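Local coordinates for protein polyketide synthase/nonribosomal peptide synthetase hybrid RzxB (Pseudomonas fluorescens, PDB 5IL6) that probably removes water from beta-hydroxyacyl intermediates during rhizoxin assembly, through the dehydratase domain of a trans-acyltransferase polyketide synthase, at residues Leu16-Val21 against Tyr29-Ser34; Val58-Ala63 against Leu99-Ser104; Ile80-Trp85 against Gln129-Thr134; Ala232-Cys237 against Ala276-Leu281. One frame throughout, in Å; residues are numbered along the deposited sequence.

Interaction 1. Residues Leu16-Val21 against Tyr29-Ser34; sequences LLHRNV and YLSRFS
In both His18 and Ser31 the first side-chain atom beyond CB stands anti to the carbonyl carbon and beside the backbone N (chi1 -62° and -51°), which places CG of His18 against the Ser31 backbone and OG of Ser31 between two main-chain groups of the facing segment. That hydroxyl gives its proton to Leu16 O at 2.9 Å, coming from above the carbonyl plane, and accepts His18 N at 3.0 Å. Ser31 CB meanwhile lies over one face of the imidazole, 3.6 Å from the ring centroid, in a CH-pi contact. His12 stacks on the same ring, and NE2 has a weak bond to Pro15 O. An alanine in place of His18 would probably leave His12 without its stacking mate and open a gap over Ser31 CB and beside Phe33.

Farther along the hairpin, Arg19 and Leu30 form an antiparallel hydrogen-bonded pair, with Arg19 N to Leu30 O at 2.9 Å and Leu30 N to Arg19 O at 2.8 Å. Leu17 CD1 rests on Tyr29 CB at 3.6 Å, while its CD2 reaches the start of the phenol ring. Arg32 forms a salt bridge with Glu98, which probably offsets the nearby guanidinium of Arg19. A single buried serine hydroxyl thus spends both its donor and its acceptor on main-chain groups, in the loop that leads into the short strand 19-20.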
loop_
_atom_site.group_PDB
_atom_site.type_symbol
_atom_site.label_atom_id
_atom_site.label_comp_id
_atom_site.label_asym_id
_atom_site.label_seq_id
_atom_site.Cartn_x
_atom_site.Cartn_y
_atom_site.Cartn_z
ATOM N N LEU A 16 1.692 12.681 3.283
ATOM C CA LEU A 16 2.843 11.834 2.994
ATOM C C LEU A 16 3.758 12.407 1.922
ATOM O O LEU A 16 4.741 11.754 1.552
ATOM C CB LEU A 16 2.380 10.438 2.558
ATOM C CG LEU A 16 1.756 9.523 3.614
ATOM C CD1 LEU A 16 1.372 8.195 2.977
ATOM C CD2 LEU A 16 2.692 9.303 4.793
ATOM N N LEU A 17 3.473 13.606 1.419
ATOM C CA LEU A 17 4.302 14.257 0.401
ATOM C C LEU A 17 4.415 15.713 0.847
ATOM O O LEU A 17 3.558 16.541 0.531
ATOM C CB LEU A 17 3.698 14.124 -0.991
ATOM C CG LEU A 17 4.643 14.427 -2.152
ATOM C CD1 LEU A 17 5.537 13.227 -2.414
ATOM C CD2 LEU A 17 3.860 14.802 -3.397
ATOM N N HIS A 18 5.471 16.010 1.602
ATOM C CA HIS A 18 5.521 17.253 2.362
ATOM C C HIS A 18 5.874 18.455 1.495
ATOM O O HIS A 18 5.213 19.496 1.581
ATOM C CB HIS A 18 6.520 17.118 3.511
ATOM C CG HIS A 18 6.151 16.061 4.507
ATOM N ND1 HIS A 18 7.019 15.620 5.482
ATOM C CD2 HIS A 18 5.002 15.366 4.683
ATOM C CE1 HIS A 18 6.421 14.697 6.214
ATOM N NE2 HIS A 18 5.198 14.524 5.750
ATOM N N ARG A 19 6.915 18.346 0.672
ATOM C CA ARG A 19 7.498 19.524 0.047
ATOM C C ARG A 19 7.911 19.240 -1.389
ATOM O O ARG A 19 8.367 18.145 -1.725
ATOM C CB ARG A 19 8.706 20.017 0.851
ATOM C CG ARG A 19 8.321 20.648 2.182
ATOM C CD ARG A 19 9.272 20.257 3.300
ATOM N NE ARG A 19 8.799 20.752 4.596
ATOM C CZ ARG A 19 8.446 19.993 5.633
ATOM N NH1 ARG A 19 8.514 18.668 5.575
ATOM N NH2 ARG A 19 8.029 20.571 6.753
ATOM N N ASN A 20 7.745 20.261 -2.229
ATOM C CA ASN A 20 8.175 20.233 -3.621
ATOM C C ASN A 20 9.592 20.792 -3.705
ATOM O O ASN A 20 9.819 21.961 -3.374
ATOM C CB ASN A 20 7.213 21.060 -4.478
ATOM C CG ASN A 20 7.459 20.907 -5.967
ATOM O OD1 ASN A 20 8.576 20.638 -6.405
ATOM N ND2 ASN A 20 6.404 21.095 -6.755
ATOM N N VAL A 21 10.541 19.961 -4.136
ATOM C CA VAL A 21 11.936 20.380 -4.242
ATOM C C VAL A 21 12.421 20.235 -5.681
ATOM O O VAL A 21 13.607 19.988 -5.925
ATOM C CB VAL A 21 12.830 19.582 -3.273
ATOM C CG1 VAL A 21 12.416 19.847 -1.831
ATOM C CG2 VAL A 21 12.768 18.091 -3.579
ATOM N N TYR A 29 10.298 15.561 -4.891
ATOM C CA TYR A 29 9.530 15.847 -3.689
ATOM C C TYR A 29 10.257 15.270 -2.483
ATOM O O TYR A 29 11.043 14.327 -2.603
ATOM C CB TYR A 29 8.112 15.268 -3.795
ATOM C CG TYR A 29 7.422 15.645 -5.084
ATOM C CD1 TYR A 29 7.615 14.900 -6.241
ATOM C CD2 TYR A 29 6.596 16.756 -5.153
ATOM C CE1 TYR A 29 6.999 15.245 -7.426
ATOM C CE2 TYR A 29 5.974 17.112 -6.336
ATOM C CZ TYR A 29 6.181 16.351 -7.469
ATOM O OH TYR A 29 5.566 16.692 -8.652
ATOM N N LEU A 30 9.994 15.858 -1.319
ATOM C CA LEU A 30 10.698 15.495 -0.098
ATOM C C LEU A 30 9.716 15.467 1.062
ATOM O O LEU A 30 8.955 16.419 1.259
ATOM C CB LEU A 30 11.836 16.484 0.187
ATOM C CG LEU A 30 12.493 16.445 1.570
ATOM C CD1 LEU A 30 12.994 15.049 1.910
ATOM C CD2 LEU A 30 13.636 17.450 1.623
ATOM N N SER A 31 9.725 14.366 1.808
ATOM C CA SER A 31 9.029 14.266 3.082
ATOM C C SER A 31 10.036 13.901 4.163
ATOM O O SER A 31 10.910 13.056 3.950
ATOM C CB SER A 31 7.910 13.221 3.029
ATOM O OG SER A 31 7.072 13.434 1.908
ATOM N N ARG A 32 9.922 14.555 5.317
ATOM C CA ARG A 32 10.779 14.275 6.463
ATOM C C ARG A 32 9.910 13.740 7.589
ATOM O O ARG A 32 8.997 14.430 8.056
ATOM C CB ARG A 32 11.539 15.523 6.915
ATOM C CG ARG A 32 12.522 15.245 8.049
ATOM C CD ARG A 32 13.423 16.433 8.352
ATOM N NE ARG A 32 14.150 16.893 7.168
ATOM C CZ ARG A 32 13.793 17.924 6.405
ATOM N NH1 ARG A 32 12.706 18.632 6.684
ATOM N NH2 ARG A 32 14.530 18.252 5.351
ATOM N N PHE A 33 10.192 12.516 8.018
ATOM C CA PHE A 33 9.432 11.854 9.066
ATOM C C PHE A 33 10.229 11.842 10.364
ATOM O O PHE A 33 11.458 11.744 10.356
ATOM C CB PHE A 33 9.081 10.420 8.663
ATOM C CG PHE A 33 8.315 10.324 7.374
ATOM C CD1 PHE A 33 6.950 10.547 7.347
ATOM C CD2 PHE A 33 8.962 10.012 6.190
ATOM C CE1 PHE A 33 6.242 10.460 6.161
ATOM C CE2 PHE A 33 8.261 9.924 5.001
ATOM C CZ PHE A 33 6.898 10.147 4.988
ATOM N N SER A 34 9.509 11.937 11.483
ATOM C CA SER A 34 10.123 11.847 12.801
ATOM C C SER A 34 10.198 10.420 13.322
ATOM O O SER A 34 11.012 10.142 14.214
ATOM C CB SER A 34 9.340 12.698 13.807
ATOM O OG SER A 34 8.007 12.233 13.932
#

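Interaction 2. Residues Val58-Ala63 against Leu99-Ser104; sequences VMIQAA and LFLELS
Leu99 opens the contact at the methyl end of Met59, its CD2 lying 3.8 Å from Met59 CE. The methionine chain leaves the helix extended, with CG anti to the backbone N and SD anti to CA, and then bends at chi3 (-38°), which carries CE over to Leu99.

Two residues on, Leu101 supplies the centre of the interface. It slides past Met59 in the opposite direction: CD1 sits 3.6 Å from Met59 CG, near CA of Ile60 and also close to Ala63 CB, while CD2 meets Ala63 CB at 3.7 Å. Met59 and Ala63 are one turn apart, and the leucine tip fits against that single turn; the small alanine side chain lets it come close. Ile113 of the next strand and Tyr29 pack on Leu101 as well.

Leu103 ends the row more lightly, its CD1 lying 4.0 Å from Ala63 O at the helix surface. Side chain meets side chain through apolar groups alone, on alternate residues of the strand, and every touching residue is buried. The axes of helix 58-63 and strand 99-104 approach to 10.0 Å at an angle of 50°. A long hydrophobic helix wrapped by an antiparallel sheet is the hallmark of the hotdog fold, consistent with helix 53-67 being the central helix of this hotdog.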
loop_
_atom_site.group_PDB
_atom_site.type_symbol
_atom_site.label_atom_id
_atom_site.label_comp_id
_atom_site.label_asym_id
_atom_site.label_seq_id
_atom_site.Cartn_x
_atom_site.Cartn_y
_atom_site.Cartn_z
ATOM N N VAL A 58 0.789 5.438 -1.743
ATOM C CA VAL A 58 0.061 6.686 -1.533
ATOM C C VAL A 58 0.937 7.877 -1.893
ATOM O O VAL A 58 0.460 8.875 -2.446
ATOM C CB VAL A 58 -0.439 6.767 -0.078
ATOM C CG1 VAL A 58 -1.033 8.141 0.217
ATOM C CG2 VAL A 58 -1.460 5.670 0.191
ATOM N N MET A 59 2.228 7.797 -1.578
ATOM C CA MET A 59 3.134 8.888 -1.917
ATOM C C MET A 59 3.230 9.073 -3.424
ATOM O O MET A 59 3.274 10.207 -3.916
ATOM C CB MET A 59 4.504 8.612 -1.310
ATOM C CG MET A 59 5.511 9.744 -1.456
ATOM S SD MET A 59 7.108 9.366 -0.700
ATOM C CE MET A 59 6.597 8.474 0.768
ATOM N N ILE A 60 3.268 7.973 -4.174
ATOM C CA ILE A 60 3.285 8.068 -5.630
ATOM C C ILE A 60 1.995 8.697 -6.131
ATOM O O ILE A 60 2.010 9.562 -7.016
ATOM C CB ILE A 60 3.513 6.677 -6.252
ATOM C CG1 ILE A 60 4.895 6.150 -5.855
ATOM C CG2 ILE A 60 3.381 6.739 -7.773
ATOM C CD1 ILE A 60 5.148 4.706 -6.250
ATOM N N GLN A 61 0.857 8.275 -5.573
ATOM C CA GLN A 61 -0.425 8.839 -5.981
ATOM C C GLN A 61 -0.484 10.335 -5.692
ATOM O O GLN A 61 -0.948 11.119 -6.527
ATOM C CB GLN A 61 -1.565 8.104 -5.274
ATOM C CG GLN A 61 -1.704 6.644 -5.693
ATOM C CD GLN A 61 -2.618 5.848 -4.783
ATOM O OE1 GLN A 61 -2.879 6.239 -3.645
ATOM N NE2 GLN A 61 -3.116 4.722 -5.284
ATOM N N ALA A 62 -0.016 10.750 -4.514
ATOM C CA ALA A 62 -0.005 12.170 -4.179
ATOM C C ALA A 62 0.923 12.947 -5.105
ATOM O O ALA A 62 0.583 14.042 -5.564
ATOM C CB ALA A 62 0.412 12.360 -2.722
ATOM N N ALA A 63 2.108 12.398 -5.384
ATOM C CA ALA A 63 3.068 13.097 -6.233
ATOM C C ALA A 63 2.527 13.259 -7.645
ATOM O O ALA A 63 2.637 14.336 -8.242
ATOM C CB ALA A 63 4.397 12.342 -6.253
ATOM N N LEU A 99 12.861 11.281 2.974
ATOM C CA LEU A 99 12.544 10.355 1.895
ATOM C C LEU A 99 12.208 11.167 0.651
ATOM O O LEU A 99 11.275 11.976 0.668
ATOM C CB LEU A 99 11.376 9.445 2.287
ATOM C CG LEU A 99 11.137 8.173 1.471
ATOM C CD1 LEU A 99 12.367 7.287 1.443
ATOM C CD2 LEU A 99 9.971 7.411 2.062
ATOM N N PHE A 100 12.962 10.945 -0.419
ATOM C CA PHE A 100 12.809 11.681 -1.664
ATOM C C PHE A 100 12.015 10.867 -2.678
ATOM O O PHE A 100 12.089 9.639 -2.705
ATOM C CB PHE A 100 14.176 12.025 -2.253
ATOM C CG PHE A 100 14.992 12.941 -1.390
ATOM C CD1 PHE A 100 15.766 12.435 -0.360
ATOM C CD2 PHE A 100 14.991 14.306 -1.612
ATOM C CE1 PHE A 100 16.519 13.273 0.437
ATOM C CE2 PHE A 100 15.744 15.149 -0.820
ATOM C CZ PHE A 100 16.508 14.632 0.206
ATOM N N LEU A 101 11.251 11.569 -3.514
ATOM C CA LEU A 101 10.538 10.959 -4.633
ATOM C C LEU A 101 10.877 11.735 -5.895
ATOM O O LEU A 101 10.642 12.945 -5.963
ATOM C CB LEU A 101 9.024 10.952 -4.402
ATOM C CG LEU A 101 8.174 10.217 -5.452
ATOM C CD1 LEU A 101 6.896 9.699 -4.814
ATOM C CD2 LEU A 101 7.827 11.101 -6.649
ATOM N N GLU A 102 11.430 11.041 -6.887
ATOM C CA GLU A 102 11.766 11.636 -8.174
ATOM C C GLU A 102 10.750 11.204 -9.218
ATOM O O GLU A 102 10.421 10.017 -9.316
ATOM C CB GLU A 102 13.174 11.238 -8.616
ATOM C CG GLU A 102 14.268 12.126 -8.056
ATOM C CD GLU A 102 15.661 11.656 -8.444
ATOM O OE1 GLU A 102 15.778 10.821 -9.365
ATOM O OE2 GLU A 102 16.640 12.127 -7.829
ATOM N N LEU A 103 10.259 12.169 -9.993
ATOM C CA LEU A 103 9.236 11.933 -11.005
ATOM C C LEU A 103 9.741 12.456 -12.340
ATOM O O LEU A 103 10.089 13.635 -12.455
ATOM C CB LEU A 103 7.925 12.621 -10.617
ATOM C CG LEU A 103 6.624 12.128 -11.255
ATOM C CD1 LEU A 103 5.450 12.775 -10.539
ATOM C CD2 LEU A 103 6.561 12.426 -12.744
ATOM N N SER A 104 9.767 11.587 -13.346
ATOM C CA SER A 104 10.175 11.963 -14.690
ATOM C C SER A 104 9.136 11.464 -15.684
ATOM O O SER A 104 8.271 10.646 -15.360
ATOM C CB SER A 104 11.561 11.402 -15.036
ATOM O OG SER A 104 11.572 9.987 -14.962
#

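Interaction 3. Residues Ile80-Trp85 against Gln129-Thr134; sequences ISDLSW and QARAST
Ile80-Trp85 runs antiparallel to Gln129-Thr134, with hydrogen-bonded pairs at Ser81-Arg131 and Ser84-Gln129 and a one-residue shift between them, a beta bulge where Asp82 takes a positive phi of 51° and the chain turns a corner. Ser81 N binds Arg131 O at 2.6 Å and Arg131 N returns to Ser81 O at 3.0 Å, both nearly straight at the hydrogen. Past the corner, Ser84 N to Gln129 O (2.9 Å) and Gln129 N to Ser84 O restore the ladder. The other flank of the kinked strand pairs with strand 230-239, probably from the second hotdog.

On the buried face, Ala130 CB fills the angle of the bulge, 3.6 Å from Leu83 CB and 3.8 Å from Ile80 CG2. Ile80 and Leu83 continue from there onto helix 53-67, touching Ile60 and Ile57.

The outer face is polar. Arg131 has CG between the backbone N and the carbonyl carbon (chi1 81°), and its extended chain passes across Ser81, whose CB lies over the centre of the guanidinium face, 3.8 Å from CZ. Asp82 approaches the edge of the same group as a salt-bridge partner, although the exact placing of these two charged ends is doubtful. One water joins Ser81 OG to Ser133 OG. Another donates to Asp82 O, accepts from Gln129 NE2 and bonds to Ser84 OG.

A water thus satisfies Asp82 O at the bulge, where the facing segment offers it no N-H, and the contact divides into an apolar face against the helix and a hydrated polar one.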
loop_
_atom_site.group_PDB
_atom_site.type_symbol
_atom_site.label_atom_id
_atom_site.label_comp_id
_atom_site.label_asym_id
_atom_site.label_seq_id
_atom_site.Cartn_x
_atom_site.Cartn_y
_atom_site.Cartn_z
ATOM N N ILE A 80 -0.632 2.929 -11.446
ATOM C CA ILE A 80 0.758 2.661 -11.105
ATOM C C ILE A 80 1.053 1.229 -11.524
ATOM O O ILE A 80 0.277 0.318 -11.216
ATOM C CB ILE A 80 1.021 2.877 -9.604
ATOM C CG1 ILE A 80 0.721 4.332 -9.222
ATOM C CG2 ILE A 80 2.457 2.504 -9.248
ATOM C CD1 ILE A 80 0.665 4.577 -7.724
ATOM N N SER A 81 2.157 1.034 -12.241
ATOM C CA SER A 81 2.457 -0.246 -12.865
ATOM C C SER A 81 3.887 -0.667 -12.563
ATOM O O SER A 81 4.785 0.169 -12.428
ATOM C CB SER A 81 2.257 -0.180 -14.384
ATOM O OG SER A 81 0.912 0.118 -14.712
ATOM N N ASP A 82 4.081 -1.982 -12.469
ATOM C CA ASP A 82 5.405 -2.581 -12.309
ATOM C C ASP A 82 6.165 -1.929 -11.159
ATOM O O ASP A 82 7.306 -1.484 -11.298
ATOM C CB ASP A 82 6.200 -2.496 -13.609
ATOM C CG ASP A 82 5.575 -3.305 -14.721
ATOM O OD1 ASP A 82 4.749 -4.192 -14.418
ATOM O OD2 ASP A 82 5.913 -3.060 -15.897
ATOM N N LEU A 83 5.511 -1.877 -10.007
ATOM C CA LEU A 83 6.120 -1.343 -8.802
ATOM C C LEU A 83 6.912 -2.440 -8.109
ATOM O O LEU A 83 6.497 -3.601 -8.083
ATOM C CB LEU A 83 5.051 -0.779 -7.866
ATOM C CG LEU A 83 5.493 -0.208 -6.514
ATOM C CD1 LEU A 83 4.491 0.841 -6.064
ATOM C CD2 LEU A 83 5.624 -1.283 -5.438
ATOM N N SER A 84 8.061 -2.067 -7.562
ATOM C CA SER A 84 8.857 -2.971 -6.751
ATOM C C SER A 84 9.288 -2.252 -5.484
ATOM O O SER A 84 9.698 -1.090 -5.528
ATOM C CB SER A 84 10.089 -3.470 -7.518
ATOM O OG SER A 84 10.741 -2.400 -8.171
ATOM N N TRP A 85 9.176 -2.947 -4.358
ATOM C CA TRP A 85 9.720 -2.483 -3.091
ATOM C C TRP A 85 11.091 -3.110 -2.905
ATOM O O TRP A 85 11.251 -4.322 -3.074
ATOM C CB TRP A 85 8.819 -2.863 -1.915
ATOM C CG TRP A 85 7.541 -2.097 -1.813
ATOM C CD1 TRP A 85 7.370 -0.857 -1.273
ATOM C CD2 TRP A 85 6.243 -2.532 -2.239
ATOM N NE1 TRP A 85 6.048 -0.488 -1.341
ATOM C CE2 TRP A 85 5.335 -1.500 -1.929
ATOM C CE3 TRP A 85 5.763 -3.693 -2.852
ATOM C CZ2 TRP A 85 3.975 -1.592 -2.218
ATOM C CZ3 TRP A 85 4.412 -3.782 -3.137
ATOM C CH2 TRP A 85 3.535 -2.738 -2.819
ATOM N N GLN A 129 10.398 1.719 -6.686
ATOM C CA GLN A 129 10.497 2.098 -8.084
ATOM C C GLN A 129 9.229 1.643 -8.788
ATOM O O GLN A 129 8.719 0.557 -8.509
ATOM C CB GLN A 129 11.740 1.469 -8.729
ATOM C CG GLN A 129 11.873 1.664 -10.230
ATOM C CD GLN A 129 12.851 0.683 -10.842
ATOM O OE1 GLN A 129 13.920 1.067 -11.318
ATOM N NE2 GLN A 129 12.491 -0.596 -10.827
ATOM N N ALA A 130 8.708 2.483 -9.676
ATOM C CA ALA A 130 7.497 2.137 -10.405
ATOM C C ALA A 130 7.369 3.053 -11.612
ATOM O O ALA A 130 8.118 4.020 -11.771
ATOM C CB ALA A 130 6.258 2.245 -9.511
ATOM N N ARG A 131 6.393 2.735 -12.456
ATOM C CA ARG A 131 5.984 3.591 -13.558
ATOM C C ARG A 131 4.490 3.847 -13.425
ATOM O O ARG A 131 3.759 3.039 -12.847
ATOM C CB ARG A 131 6.309 2.964 -14.927
ATOM C CG ARG A 131 5.299 1.929 -15.391
ATOM C CD ARG A 131 5.690 1.288 -16.707
ATOM N NE ARG A 131 4.518 0.683 -17.340
ATOM C CZ ARG A 131 4.332 -0.622 -17.524
ATOM N NH1 ARG A 131 5.247 -1.504 -17.140
ATOM N NH2 ARG A 131 3.222 -1.053 -18.110
ATOM N N ALA A 132 4.044 4.992 -13.937
ATOM C CA ALA A 132 2.658 5.396 -13.776
ATOM C C ALA A 132 2.123 5.964 -15.082
ATOM O O ALA A 132 2.867 6.245 -16.027
ATOM C CB ALA A 132 2.508 6.416 -12.643
ATOM N N SER A 133 0.806 6.130 -15.118
ATOM C CA SER A 133 0.098 6.684 -16.268
ATOM C C SER A 133 -1.309 7.046 -15.804
ATOM O O SER A 133 -1.668 6.849 -14.638
ATOM C CB SER A 133 0.068 5.693 -17.432
ATOM O OG SER A 133 -0.630 4.513 -17.071
ATOM N N THR A 134 -2.102 7.584 -16.726
ATOM C CA THR A 134 -3.523 7.809 -16.504
ATOM C C THR A 134 -4.300 7.068 -17.583
ATOM O O THR A 134 -3.855 6.989 -18.731
ATOM C CB THR A 134 -3.873 9.301 -16.542
ATOM O OG1 THR A 134 -3.522 9.843 -17.820
ATOM C CG2 THR A 134 -3.108 10.060 -15.462
HETATM O O HOH W 1 1.194 2.848 -15.763
HETATM O O HOH W 2 10.011 -2.167 -11.013
#

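Interaction 4. Residues Ala232-Cys237 against Ala276-Leu281; sequences AGLGQC and AILNQL
The carboxamides of Gln236 and Asn279 are the flat groups that meet here, crossing obliquely with their planes 36° apart. Asn279 ND2 reaches Gln236 OE1 at 3.3 Å, a weak hydrogen bond between the two carboxamides. Both side chains lie on the same face of the sheet, and in each CG stands anti to the carbonyl carbon, beside its own backbone N. Asn279 also touches Asp264 on the next strand.

Beneath them the backbone pairs through a classic beta bulge, Gly235 and Gln236 both facing Asn279. Gln236 N lies in the plane of the Asn279 carbonyl, on a lone pair, at 3.1 Å, and Asn279 N binds Gln236 O at 3.0 Å. Gly235 N instead comes to Gln280 O from 49° above the carbonyl plane. A CB on Gly235 would run into Asn279 O, so the lack of a side chain lets the strands close up.

The opposite face is aliphatic. Leu234 CD2 meets Leu278 CD2 at 4.1 Å, the side chains crossing at about a right angle, and Leu234 CD1 packs on Leu281 CB at 4.0 Å. Cys237 SG lies 4.3 Å from Leu278 CD1. Leu234 and Cys237 reach Ile57 of helix 53-67, whereas Leu278 and Leu281 reach Met211 of helix 204-212. The chemistry thus splits by face: aliphatic groups lie against these two helices, probably the central helices of the two hotdogs, and the polar amides lie on the other side.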
loop_
_atom_site.group_PDB
_atom_site.type_symbol
_atom_site.label_atom_id
_atom_site.label_comp_id
_atom_site.label_asym_id
_atom_site.label_seq_id
_atom_site.Cartn_x
_atom_site.Cartn_y
_atom_site.Cartn_z
ATOM N N ALA A 232 6.689 -7.266 -2.098
ATOM C CA ALA A 232 7.896 -7.061 -2.884
ATOM C C ALA A 232 7.630 -6.485 -4.263
ATOM O O ALA A 232 8.478 -5.761 -4.785
ATOM C CB ALA A 232 8.661 -8.384 -3.042
ATOM N N GLY A 233 6.481 -6.780 -4.860
ATOM C CA GLY A 233 6.156 -6.256 -6.172
ATOM C C GLY A 233 4.660 -6.108 -6.327
ATOM O O GLY A 233 3.871 -6.748 -5.622
ATOM N N LEU A 234 4.276 -5.250 -7.267
ATOM C CA LEU A 234 2.872 -5.010 -7.569
ATOM C C LEU A 234 2.725 -4.778 -9.064
ATOM O O LEU A 234 3.338 -3.859 -9.614
ATOM C CB LEU A 234 2.339 -3.811 -6.778
ATOM C CG LEU A 234 0.889 -3.406 -7.043
ATOM C CD1 LEU A 234 -0.050 -4.599 -6.993
ATOM C CD2 LEU A 234 0.459 -2.355 -6.036
ATOM N N GLY A 235 1.912 -5.615 -9.713
ATOM C CA GLY A 235 1.711 -5.478 -11.147
ATOM C C GLY A 235 1.008 -4.185 -11.516
ATOM O O GLY A 235 1.433 -3.471 -12.428
ATOM N N GLN A 236 -0.072 -3.864 -10.808
ATOM C CA GLN A 236 -0.808 -2.632 -11.049
ATOM C C GLN A 236 -1.526 -2.196 -9.784
ATOM O O GLN A 236 -2.018 -3.029 -9.020
ATOM C CB GLN A 236 -1.866 -2.794 -12.145
ATOM C CG GLN A 236 -1.358 -3.089 -13.534
ATOM C CD GLN A 236 -2.499 -3.193 -14.528
ATOM O OE1 GLN A 236 -3.290 -4.134 -14.483
ATOM N NE2 GLN A 236 -2.605 -2.212 -15.416
ATOM N N CYS A 237 -1.589 -0.882 -9.580
ATOM C CA CYS A 237 -2.475 -0.277 -8.590
ATOM C C CYS A 237 -3.281 0.786 -9.317
ATOM O O CYS A 237 -2.719 1.777 -9.793
ATOM C CB CYS A 237 -1.706 0.332 -7.422
ATOM S SG CYS A 237 -2.798 1.058 -6.175
ATOM N N ALA A 276 -10.627 0.977 -5.882
ATOM C CA ALA A 276 -9.228 0.736 -6.207
ATOM C C ALA A 276 -9.030 -0.742 -6.503
ATOM O O ALA A 276 -9.759 -1.597 -5.991
ATOM C CB ALA A 276 -8.305 1.179 -5.069
ATOM N N ILE A 277 -8.021 -1.029 -7.325
ATOM C CA ILE A 277 -7.704 -2.386 -7.753
ATOM C C ILE A 277 -6.202 -2.590 -7.628
ATOM O O ILE A 277 -5.417 -1.730 -8.043
ATOM C CB ILE A 277 -8.158 -2.653 -9.201
ATOM C CG1 ILE A 277 -9.679 -2.531 -9.316
ATOM C CG2 ILE A 277 -7.697 -4.036 -9.664
ATOM C CD1 ILE A 277 -10.182 -2.541 -10.744
ATOM N N LEU A 278 -5.805 -3.719 -7.046
ATOM C CA LEU A 278 -4.410 -4.143 -6.994
ATOM C C LEU A 278 -4.298 -5.493 -7.685
ATOM O O LEU A 278 -4.876 -6.482 -7.217
ATOM C CB LEU A 278 -3.904 -4.246 -5.554
ATOM C CG LEU A 278 -3.580 -2.952 -4.806
ATOM C CD1 LEU A 278 -4.839 -2.218 -4.391
ATOM C CD2 LEU A 278 -2.718 -3.267 -3.594
ATOM N N ASN A 279 -3.562 -5.536 -8.790
ATOM C CA ASN A 279 -3.367 -6.762 -9.552
ATOM C C ASN A 279 -1.941 -7.261 -9.371
ATOM O O ASN A 279 -0.982 -6.500 -9.542
ATOM C CB ASN A 279 -3.669 -6.540 -11.036
ATOM C CG ASN A 279 -5.135 -6.255 -11.295
ATOM O OD1 ASN A 279 -6.013 -6.889 -10.708
ATOM N ND2 ASN A 279 -5.410 -5.301 -12.175
ATOM N N GLN A 280 -1.812 -8.540 -9.022
ATOM C CA GLN A 280 -0.521 -9.215 -8.911
ATOM C C GLN A 280 0.351 -8.566 -7.833
ATOM O O GLN A 280 1.448 -8.066 -8.091
ATOM C CB GLN A 280 0.190 -9.243 -10.267
ATOM C CG GLN A 280 -0.655 -9.842 -11.386
ATOM C CD GLN A 280 -0.861 -11.339 -11.225
ATOM O OE1 GLN A 280 0.099 -12.100 -11.097
ATOM N NE2 GLN A 280 -2.119 -11.765 -11.221
ATOM N N LEU A 281 -0.165 -8.587 -6.606
ATOM C CA LEU A 281 0.583 -8.160 -5.428
ATOM C C LEU A 281 1.394 -9.348 -4.920
ATOM O O LEU A 281 0.825 -10.340 -4.451
ATOM C CB LEU A 281 -0.365 -7.637 -4.351
ATOM C CG LEU A 281 0.267 -7.256 -3.009
ATOM C CD1 LEU A 281 1.237 -6.096 -3.178
ATOM C CD2 LEU A 281 -0.810 -6.923 -1.990
#

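How the interactions relate
Interaction 2 is entirely buried and apolar, helix against sheet; the other three join strand segments through main-chain bonds and are only partly buried. Interaction 1 lies at the sheet margin and leans on interaction 2 twice: strand 27-32 pairs with strand 98-105, and Leu17 packs on Met59 and Ala63. Interaction 3 shares the same helix, Ile60 CG2 lying 3.5 Å from Ile80 CD1. Interactions 3 and 4, with centres 9 Å apart, meet where strands 77-85 and 230-239 pair, probably the seam of the two hotdogs. Each carries a bulge against its other neighbour, with a water on the bulge carbonyl in one and a glycine at the bulge in the other.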